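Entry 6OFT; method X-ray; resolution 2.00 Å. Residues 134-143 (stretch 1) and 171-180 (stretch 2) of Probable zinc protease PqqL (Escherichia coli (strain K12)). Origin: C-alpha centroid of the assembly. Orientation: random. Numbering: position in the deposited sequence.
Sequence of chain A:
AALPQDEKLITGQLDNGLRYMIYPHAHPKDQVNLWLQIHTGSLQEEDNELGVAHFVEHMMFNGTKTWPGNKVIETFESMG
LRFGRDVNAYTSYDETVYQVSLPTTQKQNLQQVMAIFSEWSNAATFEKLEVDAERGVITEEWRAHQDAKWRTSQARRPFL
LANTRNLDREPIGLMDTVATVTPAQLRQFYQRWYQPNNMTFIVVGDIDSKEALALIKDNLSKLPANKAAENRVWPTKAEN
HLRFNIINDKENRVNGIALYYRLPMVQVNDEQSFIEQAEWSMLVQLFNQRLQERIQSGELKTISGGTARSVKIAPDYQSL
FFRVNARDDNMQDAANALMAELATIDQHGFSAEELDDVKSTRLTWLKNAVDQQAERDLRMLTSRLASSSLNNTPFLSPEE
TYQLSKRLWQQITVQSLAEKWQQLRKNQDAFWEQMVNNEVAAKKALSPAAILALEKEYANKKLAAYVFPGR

Stretch 1 (134-143) ERGVITEEWR
Stretch 2 (171-180) PIGLMDTVAT

Two helices that run against one another commonly pack through side chains spaced three or four residues apart, with a polar group able to close one end of the apolar seam. Residues 134-143 and 171-180 of the probable zinc protease PqqL illustrate the principle compactly. Stretch 1 is helical throughout, part of a longer helix whose i to i+4 bonds are exemplified by Trp142 N to Ile138 O at 2.9 Å. Stretch 2 enters as a loop and becomes helical at Met175. The axes of the two helices approach to 9.1 Å at 165°, nearly antiparallel, so the register descends along stretch 1 as stretch 2 advances: CA of Ile172 lies 6.8 Å from CA of Trp142, CA of Met175 6.3 Å from CA of Thr139, and CA of Val178 5.7 Å from CA of Arg135. The CA-to-CA spacing of these pairs shortens toward the Arg135 end, and 490 Å² is buried in all.

Pro171 (phi/psi -52/-36) stays out of reach, and the first contact comes from Ile172 (-60/-28; chi1 t, chi2 p), which points toward stretch 1. Its CG1 sits 3.7 Å from Trp142 CD1, at the edge of the indole, while its CD1 lies 3.9 Å from Ile138 CG2. Gly173 then turns the chain with phi/psi 70/-147, a positive phi that by itself favours glycine. Leu174 (-111/138; chi1 m, chi2 t) is extended at the N-cap position, its side chain directed away; its carbonyl O accepts the bond from Val178 N at 3.1 Å.

Met175 (-67/-25) opens the helix and points toward its partner, with chi1 and chi2 both m and chi3 at 101°. Trp142, with chi1 t and chi2 77°, offers it a ring face: Met175 CG stands 3.8 Å from the centroid of the six-membered ring of Trp142, 19° off the normal, a CH-pi contact. The thioether sulfur approaches more obliquely, Met175 SD being 4.2 Å from the centroid of the five-membered ring of Trp142. The same SD comes within 3.7 Å of Thr139 CA, close against the helix backbone. Thr139 (chi1 m) turns its hydroxyl back to its own helix, OG1 donating to Arg135 O at 2.8 Å.

Asp176 and Thr177 make no contact with stretch 1, and the next turn brings Val178 (-56/-39; chi1 t) inward. Its CG2 packs 3.8 Å from CG2 of Ile138 (chi1 m, chi2 t), an apolar pairing in the buried part of the seam, and its CG1 lies 3.9 Å from Thr139 OG1. The Val178 carbonyl supplies the polar closure. Arg135, with chi1 m, chi2 and chi3 t and chi4 -81°, extends so that NH1 donates to Val178 O at 2.9 Å, near the guanidinium plane. Ala179 O lies 3.2 Å from Arg135 NH1 but over the guanidinium face, where the angle is too poor for a hydrogen bond. Thr180 (-109/-22; chi1 p) finishes the stretch, its OG1 donating to Asp176 O at 2.7 Å.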

ATOM      1  N   GLU A 134       2.303 -21.768  17.845  1.00 29.42           N
ATOM      2  CA  GLU A 134       1.983 -20.548  17.112  1.00 28.42           C
ATOM      3  C   GLU A 134       0.604 -19.955  17.439  1.00 31.93           C
ATOM      4  O   GLU A 134       0.419 -18.755  17.231  1.00 30.56           O
ATOM      5  CB  GLU A 134       2.157 -20.722  15.589  1.00 28.75           C
ATOM      6  CG  GLU A 134       3.592 -20.616  15.117  1.00 33.80           C
ATOM      7  CD  GLU A 134       4.377 -19.382  15.516  1.00 44.16           C
ATOM      8  OE1 GLU A 134       3.934 -18.252  15.205  1.00 37.84           O
ATOM      9  OE2 GLU A 134       5.456 -19.555  16.125  1.00 39.80           O
ATOM     10  N   ARG A 135      -0.354 -20.765  17.950  1.00 30.15           N
ATOM     11  CA  ARG A 135      -1.684 -20.240  18.323  1.00 30.79           C
ATOM     12  C   ARG A 135      -1.533 -19.135  19.385  1.00 35.73           C
ATOM     13  O   ARG A 135      -2.062 -18.038  19.200  1.00 34.74           O
ATOM     14  CB  ARG A 135      -2.618 -21.338  18.836  1.00 31.50           C
ATOM     15  CG  ARG A 135      -2.691 -22.573  17.963  1.00 32.32           C
ATOM     16  CD  ARG A 135      -3.576 -23.615  18.612  1.00 33.93           C
ATOM     17  NE  ARG A 135      -3.595 -24.866  17.859  1.00 40.08           N
ATOM     18  CZ  ARG A 135      -4.340 -25.087  16.779  1.00 50.39           C
ATOM     19  NH1 ARG A 135      -5.127 -24.132  16.298  1.00 31.07           N
ATOM     20  NH2 ARG A 135      -4.288 -26.260  16.162  1.00 38.96           N
ATOM     21  N   GLY A 136      -0.737 -19.411  20.423  1.00 33.35           N
ATOM     22  CA  GLY A 136      -0.433 -18.464  21.493  1.00 33.68           C
ATOM     23  C   GLY A 136       0.258 -17.206  21.007  1.00 38.21           C
ATOM     24  O   GLY A 136      -0.065 -16.108  21.470  1.00 39.32           O
ATOM     25  N   VAL A 137       1.191 -17.361  20.042  1.00 33.05           N
ATOM     26  CA  VAL A 137       1.970 -16.295  19.393  1.00 31.83           C
ATOM     27  C   VAL A 137       1.049 -15.303  18.692  1.00 35.49           C
ATOM     28  O   VAL A 137       1.118 -14.100  18.967  1.00 34.86           O
ATOM     29  CB  VAL A 137       3.054 -16.878  18.426  1.00 34.79           C
ATOM     30  CG1 VAL A 137       3.674 -15.802  17.523  1.00 33.94           C
ATOM     31  CG2 VAL A 137       4.133 -17.611  19.198  1.00 34.93           C
ATOM     32  N   ILE A 138       0.183 -15.815  17.797  1.00 32.16           N
ATOM     33  CA  ILE A 138      -0.759 -15.018  17.008  1.00 31.78           C
ATOM     34  C   ILE A 138      -1.770 -14.302  17.917  1.00 36.87           C
ATOM     35  O   ILE A 138      -2.019 -13.115  17.703  1.00 37.20           O
ATOM     36  CB  ILE A 138      -1.402 -15.869  15.868  1.00 34.38           C
ATOM     37  CG1 ILE A 138      -0.292 -16.342  14.884  1.00 34.01           C
ATOM     38  CG2 ILE A 138      -2.510 -15.090  15.117  1.00 33.68           C
ATOM     39  CD1 ILE A 138      -0.623 -17.562  14.049  1.00 35.54           C
ATOM     40  N   THR A 139      -2.294 -14.993  18.947  1.00 34.53           N
ATOM     41  CA  THR A 139      -3.228 -14.443  19.941  1.00 35.13           C
ATOM     42  C   THR A 139      -2.593 -13.234  20.656  1.00 40.25           C
ATOM     43  O   THR A 139      -3.253 -12.198  20.786  1.00 40.05           O
ATOM     44  CB  THR A 139      -3.718 -15.553  20.911  1.00 40.93           C
ATOM     45  OG1 THR A 139      -4.250 -16.649  20.160  1.00 35.05           O
ATOM     46  CG2 THR A 139      -4.780 -15.056  21.909  1.00 41.93           C
ATOM     47  N   GLU A 140      -1.295 -13.349  21.049  1.00 36.57           N
ATOM     48  CA  GLU A 140      -0.559 -12.271  21.715  1.00 36.04           C
ATOM     49  C   GLU A 140      -0.299 -11.079  20.792  1.00 41.71           C
ATOM     50  O   GLU A 140      -0.467  -9.928  21.213  1.00 40.32           O
ATOM     51  CB  GLU A 140       0.728 -12.788  22.371  1.00 37.25           C
ATOM     52  CG  GLU A 140       0.445 -13.445  23.709  1.00 49.56           C
ATOM     53  CD  GLU A 140       1.654 -13.939  24.476  1.00 74.84           C
ATOM     54  OE1 GLU A 140       2.023 -13.302  25.490  1.00 68.90           O
ATOM     55  OE2 GLU A 140       2.222 -14.978  24.070  1.00 68.71           O
ATOM     56  N   GLU A 141       0.071 -11.352  19.525  1.00 40.44           N
ATOM     57  CA  GLU A 141       0.319 -10.319  18.521  1.00 40.99           C
ATOM     58  C   GLU A 141      -0.961  -9.546  18.196  1.00 47.63           C
ATOM     59  O   GLU A 141      -0.909  -8.328  18.039  1.00 47.59           O
ATOM     60  CB  GLU A 141       0.940 -10.920  17.259  1.00 42.07           C
ATOM     61  CG  GLU A 141       2.365 -11.400  17.482  1.00 55.78           C
ATOM     62  CD  GLU A 141       2.988 -12.177  16.341  1.00 78.50           C
ATOM     63  OE1 GLU A 141       4.199 -12.483  16.434  1.00 74.08           O
ATOM     64  OE2 GLU A 141       2.272 -12.483  15.359  1.00 72.31           O
ATOM     65  N   TRP A 142      -2.108 -10.247  18.149  1.00 46.69           N
ATOM     66  CA  TRP A 142      -3.425  -9.662  17.914  1.00 48.39           C
ATOM     67  C   TRP A 142      -3.721  -8.572  18.959  1.00 53.74           C
ATOM     68  O   TRP A 142      -4.088  -7.457  18.582  1.00 53.97           O
ATOM     69  CB  TRP A 142      -4.496 -10.762  17.942  1.00 48.35           C
ATOM     70  CG  TRP A 142      -5.916 -10.275  18.028  1.00 50.09           C
ATOM     71  CD1 TRP A 142      -6.663  -9.744  17.020  1.00 52.85           C
ATOM     72  CD2 TRP A 142      -6.771 -10.329  19.178  1.00 50.94           C
ATOM     73  NE1 TRP A 142      -7.925  -9.440  17.474  1.00 53.13           N
ATOM     74  CE2 TRP A 142      -8.025  -9.803  18.793  1.00 55.23           C
ATOM     75  CE3 TRP A 142      -6.599 -10.771  20.504  1.00 53.07           C
ATOM     76  CZ2 TRP A 142      -9.101  -9.697  19.688  1.00 55.24           C
ATOM     77  CZ3 TRP A 142      -7.667 -10.672  21.389  1.00 55.18           C
ATOM     78  CH2 TRP A 142      -8.901 -10.147  20.977  1.00 55.88           C
ATOM     79  N   ARG A 143      -3.507  -8.884  20.254  1.00 50.47           N
ATOM     80  CA  ARG A 143      -3.707  -7.955  21.364  1.00 50.87           C
ATOM     81  C   ARG A 143      -2.695  -6.781  21.343  1.00 54.34           C
ATOM     82  O   ARG A 143      -3.105  -5.628  21.506  1.00 53.01           O
ATOM     83  CB  ARG A 143      -3.695  -8.707  22.720  1.00 51.59           C
ATOM     84  CG  ARG A 143      -3.682  -7.822  23.987  1.00 65.52           C
ATOM     85  CD  ARG A 143      -4.859  -6.848  24.091  1.00 76.53           C
ATOM     86  NE  ARG A 143      -4.764  -5.977  25.266  1.00 84.21           N
ATOM     87  CZ  ARG A 143      -4.618  -4.654  25.218  1.00 94.10           C
ATOM     88  NH1 ARG A 143      -4.550  -4.026  24.049  1.00 81.22           N
ATOM     89  NH2 ARG A 143      -4.546  -3.949  26.338  1.00 75.28           N
ATOM     90  N   PRO A 171      -6.312  -9.359   7.704  1.00 29.01           N
ATOM     91  CA  PRO A 171      -5.329 -10.467   7.754  1.00 28.18           C
ATOM     92  C   PRO A 171      -5.178 -11.230   9.083  1.00 31.85           C
ATOM     93  O   PRO A 171      -5.011 -12.445   9.032  1.00 31.51           O
ATOM     94  CB  PRO A 171      -4.021  -9.799   7.326  1.00 29.11           C
ATOM     95  CG  PRO A 171      -4.457  -8.674   6.441  1.00 32.66           C
ATOM     96  CD  PRO A 171      -5.731  -8.156   7.058  1.00 28.74           C
ATOM     97  N   ILE A 172      -5.272 -10.575  10.250  1.00 29.02           N
ATOM     98  CA  ILE A 172      -5.157 -11.275  11.544  1.00 30.01           C
ATOM     99  C   ILE A 172      -6.248 -12.376  11.724  1.00 35.73           C
ATOM    100  O   ILE A 172      -6.015 -13.353  12.440  1.00 36.24           O
ATOM    101  CB  ILE A 172      -5.108 -10.286  12.759  1.00 33.61           C
ATOM    102  CG1 ILE A 172      -4.697 -10.987  14.079  1.00 34.73           C
ATOM    103  CG2 ILE A 172      -6.432  -9.511  12.938  1.00 34.11           C
ATOM    104  CD1 ILE A 172      -3.170 -11.385  14.222  1.00 39.13           C
ATOM    105  N   GLY A 173      -7.403 -12.193  11.075  1.00 31.83           N
ATOM    106  CA  GLY A 173      -8.527 -13.117  11.149  1.00 31.75           C
ATOM    107  C   GLY A 173      -9.222 -13.123  12.500  1.00 35.27           C
ATOM    108  O   GLY A 173      -9.302 -12.085  13.167  1.00 33.62           O
ATOM    109  N   LEU A 174      -9.733 -14.303  12.906  1.00 32.34           N
ATOM    110  CA  LEU A 174     -10.466 -14.497  14.168  1.00 33.23           C
ATOM    111  C   LEU A 174      -9.657 -15.346  15.120  1.00 37.33           C
ATOM    112  O   LEU A 174      -9.103 -16.356  14.696  1.00 37.13           O
ATOM    113  CB  LEU A 174     -11.819 -15.192  13.938  1.00 33.99           C
ATOM    114  CG  LEU A 174     -12.860 -14.591  12.988  1.00 40.69           C
ATOM    115  CD1 LEU A 174     -14.193 -15.328  13.159  1.00 42.97           C
ATOM    116  CD2 LEU A 174     -13.100 -13.092  13.247  1.00 44.01           C
ATOM    117  N   MET A 175      -9.630 -14.980  16.416  1.00 34.74           N
ATOM    118  CA  MET A 175      -8.874 -15.739  17.422  1.00 35.09           C
ATOM    119  C   MET A 175      -9.447 -17.116  17.654  1.00 36.59           C
ATOM    120  O   MET A 175      -8.706 -18.020  18.020  1.00 36.04           O
ATOM    121  CB  MET A 175      -8.700 -14.963  18.738  1.00 38.49           C
ATOM    122  CG  MET A 175      -7.852 -13.703  18.596  1.00 42.95           C
ATOM    123  SD  MET A 175      -6.209 -13.991  17.877  1.00 48.09           S
ATOM    124  CE  MET A 175      -6.473 -13.465  16.180  1.00 44.43           C
ATOM    125  N   ASP A 176     -10.751 -17.284  17.385  1.00 32.97           N
ATOM    126  CA  ASP A 176     -11.451 -18.553  17.496  1.00 33.70           C
ATOM    127  C   ASP A 176     -11.027 -19.500  16.367  1.00 35.80           C
ATOM    128  O   ASP A 176     -10.966 -20.708  16.582  1.00 35.74           O
ATOM    129  CB  ASP A 176     -12.973 -18.336  17.579  1.00 37.09           C
ATOM    130  CG  ASP A 176     -13.382 -17.530  18.811  1.00 54.76           C
ATOM    131  OD1 ASP A 176     -13.408 -16.278  18.723  1.00 59.00           O
ATOM    132  OD2 ASP A 176     -13.660 -18.148  19.864  1.00 57.35           O
ATOM    133  N   THR A 177     -10.651 -18.949  15.191  1.00 31.77           N
ATOM    134  CA  THR A 177     -10.122 -19.764  14.086  1.00 31.26           C
ATOM    135  C   THR A 177      -8.665 -20.150  14.432  1.00 35.13           C
ATOM    136  O   THR A 177      -8.284 -21.312  14.282  1.00 34.59           O
ATOM    137  CB  THR A 177     -10.256 -19.026  12.754  1.00 37.19           C
ATOM    138  OG1 THR A 177     -11.636 -18.736  12.537  1.00 33.75           O
ATOM    139  CG2 THR A 177      -9.701 -19.838  11.573  1.00 35.60           C
ATOM    140  N   VAL A 178      -7.882 -19.178  14.949  1.00 32.07           N
ATOM    141  CA  VAL A 178      -6.481 -19.337  15.385  1.00 31.25           C
ATOM    142  C   VAL A 178      -6.361 -20.460  16.450  1.00 35.43           C
ATOM    143  O   VAL A 178      -5.435 -21.278  16.385  1.00 34.30           O
ATOM    144  CB  VAL A 178      -5.884 -17.960  15.825  1.00 34.16           C
ATOM    145  CG1 VAL A 178      -4.559 -18.100  16.581  1.00 34.03           C
ATOM    146  CG2 VAL A 178      -5.718 -17.034  14.624  1.00 33.17           C
ATOM    147  N   ALA A 179      -7.346 -20.538  17.371  1.00 32.59           N
ATOM    148  CA  ALA A 179      -7.388 -21.528  18.450  1.00 32.80           C
ATOM    149  C   ALA A 179      -7.781 -22.948  18.012  1.00 37.29           C
ATOM    150  O   ALA A 179      -7.296 -23.903  18.615  1.00 36.78           O
ATOM    151  CB  ALA A 179      -8.337 -21.053  19.550  1.00 34.06           C
ATOM    152  N   THR A 180      -8.660 -23.087  16.983  1.00 34.14           N
ATOM    153  CA  THR A 180      -9.238 -24.373  16.551  1.00 34.37           C
ATOM    154  C   THR A 180      -8.754 -24.961  15.210  1.00 37.78           C
ATOM    155  O   THR A 180      -8.913 -26.169  15.001  1.00 39.01           O
ATOM    156  CB  THR A 180     -10.763 -24.258  16.500  1.00 44.56           C
ATOM    157  OG1 THR A 180     -11.117 -23.249  15.557  1.00 44.46           O
ATOM    158  CG2 THR A 180     -11.388 -23.963  17.865  1.00 45.59           C
TER